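Local atomic coordinates of rhamnose ABC transporter, rhamnose-binding protein (Actinomyces odontolyticus ATCC 17982, PDB entry 5BQ3), a protein that probably binds a carbohydrate, with rhamnose the likely ligand, and delivers it to an ABC transporter for uptake into the cell. Residues A[134-137]-A[138-142]; A[180-183]-A[184-187]. All coordinates share one frame; numbering follows the deposited sequence.

Contact 1 of 2, residues A[134-137]-A[138-142]; sequences SKQV and AITML
The first two turns of helix 134-149, which opens one lobe of this periplasmic binding protein fold, are held by i to i+4 pairs such as Gln136 with Thr140. Gln136 O takes two hydrogen bonds from that one residue: Thr140 N at 3.0 Å and Thr140 OG1 at 2.7 Å, arriving from opposite faces of the carbonyl plane. The hydroxyl can bend back because OG1 lies beside its own backbone N, anti to the carbonyl carbon (chi1 -56°). On the two flanking positions Ile139 N donates to Lys135 O and Met141 N to Val137 O, routine helical bonds.

The side chains pack along the same spacing. Val137 and Met141, a selenomethionine, run side by side, CG1 of Val137 lying 4.0 Å from CE of Met141. Ile139 meets two polar chains with different branches: its CD1 touches CG of Lys135 at 4.1 Å, while its CG2 meets NE2 of Gln136 at 3.7 Å. The aliphatic chain of Lys135 makes this contact, and its NZ forms a salt bridge with Glu177 of helix 165-180. Ala138 touches Phe173 of that same helix.

With its hydroxyl proton given to Gln136 O, the buried Thr140 has its donor satisfied inside the helix, which probably lowers the cost of burying a polar group here.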
loop_
_atom_site.group_PDB
_atom_site.type_symbol
_atom_site.label_atom_id
_atom_site.label_comp_id
_atom_site.label_asym_id
_atom_site.label_seq_id
_atom_site.Cartn_x
_atom_site.Cartn_y
_atom_site.Cartn_z
ATOM N N SER A 134 6.494 -4.839 5.164
ATOM C CA SER A 134 7.562 -3.832 5.177
ATOM C C SER A 134 8.910 -4.344 4.634
ATOM O O SER A 134 9.463 -3.715 3.732
ATOM C CB SER A 134 7.753 -3.283 6.587
ATOM O OG SER A 134 8.303 -1.978 6.557
ATOM N N LYS A 135 9.419 -5.482 5.151
ATOM C CA LYS A 135 10.692 -6.081 4.726
ATOM C C LYS A 135 10.644 -6.545 3.255
ATOM O O LYS A 135 11.678 -6.536 2.582
ATOM C CB LYS A 135 11.070 -7.255 5.647
ATOM C CG LYS A 135 12.527 -7.703 5.537
ATOM C CD LYS A 135 12.781 -8.983 6.319
ATOM C CE LYS A 135 14.080 -9.657 5.941
ATOM N NZ LYS A 135 15.265 -8.952 6.501
ATOM N N GLN A 136 9.454 -6.938 2.759
ATOM C CA GLN A 136 9.279 -7.397 1.380
ATOM C C GLN A 136 9.363 -6.230 0.398
ATOM O O GLN A 136 9.829 -6.431 -0.724
ATOM C CB GLN A 136 7.957 -8.161 1.212
ATOM C CG GLN A 136 7.915 -9.095 -0.006
ATOM C CD GLN A 136 9.016 -10.129 -0.028
ATOM O OE1 GLN A 136 9.197 -10.913 0.909
ATOM N NE2 GLN A 136 9.776 -10.154 -1.111
ATOM N N VAL A 137 8.937 -5.019 0.816
ATOM C CA VAL A 137 9.009 -3.805 -0.015
ATOM C C VAL A 137 10.489 -3.495 -0.294
ATOM O O VAL A 137 10.865 -3.269 -1.445
ATOM C CB VAL A 137 8.276 -2.597 0.639
ATOM C CG1 VAL A 137 8.441 -1.322 -0.190
ATOM C CG2 VAL A 137 6.803 -2.900 0.851
ATOM N N ALA A 138 11.318 -3.545 0.765
ATOM C CA ALA A 138 12.752 -3.302 0.739
ATOM C C ALA A 138 13.484 -4.305 -0.142
ATOM O O ALA A 138 14.397 -3.914 -0.868
ATOM C CB ALA A 138 13.296 -3.361 2.150
ATOM N N ILE A 139 13.078 -5.594 -0.084
ATOM C CA ILE A 139 13.662 -6.695 -0.860
ATOM C C ILE A 139 13.352 -6.476 -2.347
ATOM O O ILE A 139 14.273 -6.534 -3.165
ATOM C CB ILE A 139 13.177 -8.077 -0.321
ATOM C CG1 ILE A 139 13.928 -8.434 0.979
ATOM C CG2 ILE A 139 13.339 -9.197 -1.365
ATOM C CD1 ILE A 139 13.251 -9.471 1.887
ATOM N N THR A 140 12.076 -6.174 -2.679
ATOM C CA THR A 140 11.593 -5.918 -4.042
ATOM C C THR A 140 12.411 -4.799 -4.683
ATOM O O THR A 140 12.904 -4.981 -5.795
ATOM C CB THR A 140 10.087 -5.598 -4.026
ATOM O OG1 THR A 140 9.397 -6.678 -3.394
ATOM C CG2 THR A 140 9.509 -5.365 -5.425
HETATM N N MSE A 141 12.598 -3.676 -3.961
HETATM C CA MSE A 141 13.364 -2.517 -4.413
HETATM C C MSE A 141 14.841 -2.856 -4.635
HETATM O O MSE A 141 15.365 -2.531 -5.700
HETATM C CB MSE A 141 13.209 -1.361 -3.439
HETATM C CG MSE A 141 11.802 -0.785 -3.482
HETATM SE SE MSE A 141 11.681 0.971 -2.750
HETATM C CE MSE A 141 11.936 0.523 -0.824
ATOM N N LEU A 142 15.490 -3.567 -3.684
ATOM C CA LEU A 142 16.885 -4.002 -3.823
ATOM C C LEU A 142 17.058 -4.960 -5.003
ATOM O O LEU A 142 18.084 -4.900 -5.672
ATOM C CB LEU A 142 17.385 -4.679 -2.544
ATOM C CG LEU A 142 17.715 -3.778 -1.366
ATOM C CD1 LEU A 142 17.755 -4.583 -0.097
ATOM C CD2 LEU A 142 19.028 -3.044 -1.574
#

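Contact 2 of 2, residues A[180-183]-A[184-187]; sequences SNDK and YKGI
An Asx turn followed by a type I beta turn carries the chain from helix 165-180 into strand 187-194, and Lys185 folds back across it to Ser180 and Asp182. NZ of Lys185 donates to Ser180 O at 2.8 Å, standing above the carbonyl plane, 40° out of it. The same NZ forms a salt bridge with OD1 of Asp182 at 2.9 Å, weak as a hydrogen bond. The lysine chain lies alongside Asp182 and bends at its last torsion (chi4 81°), which turns the ammonium group toward both oxygens; its CG passes 3.4 Å from Asn181 O.

In the Asx turn OD1 of Asn181 accepts from Lys183 N at 3.2 Å, again from above the amide plane. Asn181 O takes a weak bond from Tyr184 N, and the beta turn from Tyr184 to Ile187 then closes with Ile187 N on Tyr184 O. The strand that follows is an outermost one of the four-stranded parallel sheet of this alpha/beta lobe.

Tyr184 is buried, although the contact as a whole lies at the surface. CB of Lys183 lies over the centre of its ring in a CH-pi contact, 4.3 Å from the centroid, and CD of Lys183 comes 3.8 Å from CE1 farther out. ND2 of Asn181 approaches CE2 obliquely at 3.6 Å, the amide turned 66° from the ring, and is hydrogen-bonded to Glu177. Asp143 OD1 on helix 134-149 receives both the Tyr184 hydroxyl and, in a salt bridge, Lys183 NZ.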
loop_
_atom_site.group_PDB
_atom_site.type_symbol
_atom_site.label_atom_id
_atom_site.label_comp_id
_atom_site.label_asym_id
_atom_site.label_seq_id
_atom_site.Cartn_x
_atom_site.Cartn_y
_atom_site.Cartn_z
ATOM N N SER A 180 24.205 -7.400 5.302
ATOM C CA SER A 180 24.090 -8.831 5.580
ATOM C C SER A 180 24.125 -9.713 4.307
ATOM O O SER A 180 25.101 -10.440 4.112
ATOM C CB SER A 180 22.834 -9.130 6.397
ATOM O OG SER A 180 21.644 -8.756 5.721
ATOM N N ASN A 181 23.069 -9.668 3.468
ATOM C CA ASN A 181 22.929 -10.490 2.260
ATOM C C ASN A 181 24.029 -10.212 1.229
ATOM O O ASN A 181 24.272 -9.055 0.879
ATOM C CB ASN A 181 21.548 -10.277 1.626
ATOM C CG ASN A 181 21.009 -11.449 0.842
ATOM O OD1 ASN A 181 21.736 -12.159 0.131
ATOM N ND2 ASN A 181 19.701 -11.646 0.920
ATOM N N ASP A 182 24.684 -11.290 0.746
ATOM C CA ASP A 182 25.766 -11.250 -0.244
ATOM C C ASP A 182 25.261 -10.836 -1.638
ATOM O O ASP A 182 26.063 -10.404 -2.470
ATOM C CB ASP A 182 26.470 -12.616 -0.331
ATOM C CG ASP A 182 27.214 -13.022 0.925
ATOM O OD1 ASP A 182 28.333 -12.506 1.147
ATOM O OD2 ASP A 182 26.697 -13.883 1.669
ATOM N N LYS A 183 23.947 -10.981 -1.890
ATOM C CA LYS A 183 23.299 -10.633 -3.155
ATOM C C LYS A 183 23.279 -9.111 -3.372
ATOM O O LYS A 183 23.369 -8.655 -4.515
ATOM C CB LYS A 183 21.863 -11.192 -3.181
ATOM C CG LYS A 183 21.216 -11.201 -4.563
ATOM C CD LYS A 183 19.724 -11.453 -4.487
ATOM C CE LYS A 183 19.038 -11.095 -5.777
ATOM N NZ LYS A 183 17.594 -11.441 -5.741
ATOM N N TYR A 184 23.165 -8.333 -2.276
ATOM C CA TYR A 184 23.076 -6.872 -2.325
ATOM C C TYR A 184 24.342 -6.173 -1.809
ATOM O O TYR A 184 24.343 -4.946 -1.694
ATOM C CB TYR A 184 21.852 -6.385 -1.524
ATOM C CG TYR A 184 20.591 -7.199 -1.724
ATOM C CD1 TYR A 184 19.969 -7.266 -2.969
ATOM C CD2 TYR A 184 19.994 -7.866 -0.660
ATOM C CE1 TYR A 184 18.800 -8.003 -3.155
ATOM C CE2 TYR A 184 18.816 -8.591 -0.830
ATOM C CZ TYR A 184 18.222 -8.655 -2.080
ATOM O OH TYR A 184 17.063 -9.371 -2.250
ATOM N N LYS A 185 25.428 -6.931 -1.545
ATOM C CA LYS A 185 26.699 -6.386 -1.047
ATOM C C LYS A 185 27.363 -5.437 -2.064
ATOM O O LYS A 185 28.112 -4.541 -1.666
ATOM C CB LYS A 185 27.666 -7.513 -0.656
ATOM C CG LYS A 185 27.503 -7.973 0.788
ATOM C CD LYS A 185 28.654 -8.875 1.223
ATOM C CE LYS A 185 28.599 -9.233 2.690
ATOM N NZ LYS A 185 27.644 -10.337 2.959
ATOM N N GLY A 186 27.058 -5.633 -3.347
ATOM C CA GLY A 186 27.564 -4.815 -4.443
ATOM C C GLY A 186 26.936 -3.436 -4.516
ATOM O O GLY A 186 27.551 -2.508 -5.048
ATOM N N ILE A 187 25.703 -3.291 -3.983
ATOM C CA ILE A 187 24.957 -2.028 -3.952
ATOM C C ILE A 187 25.602 -1.102 -2.913
ATOM O O ILE A 187 25.649 -1.438 -1.726
ATOM C CB ILE A 187 23.432 -2.248 -3.681
ATOM C CG1 ILE A 187 22.783 -3.141 -4.766
ATOM C CG2 ILE A 187 22.687 -0.904 -3.546
ATOM C CD1 ILE A 187 21.511 -3.862 -4.346
#

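Contact 1 is partly buried and belongs to the N-terminal part of helix 134-149, whereas contact 2 lies at the surface, in the loop between helix 165-180 and strand 187-194; their centres are about 13 Å apart. They meet through apolar packing: CB of Leu142 is 3.7 Å from CE1 of Tyr184, and CD2 of Leu142 is 3.8 Å from CD1 of Ile187. The ordered i to i+4 bonding of the helix contrasts with the loop's irregular turns and a lysine shared between a carbonyl and a carboxylate. Glu177 of helix 165-180 connects both, pairing with Lys135 through one carboxylate oxygen and with Asn181 through the other.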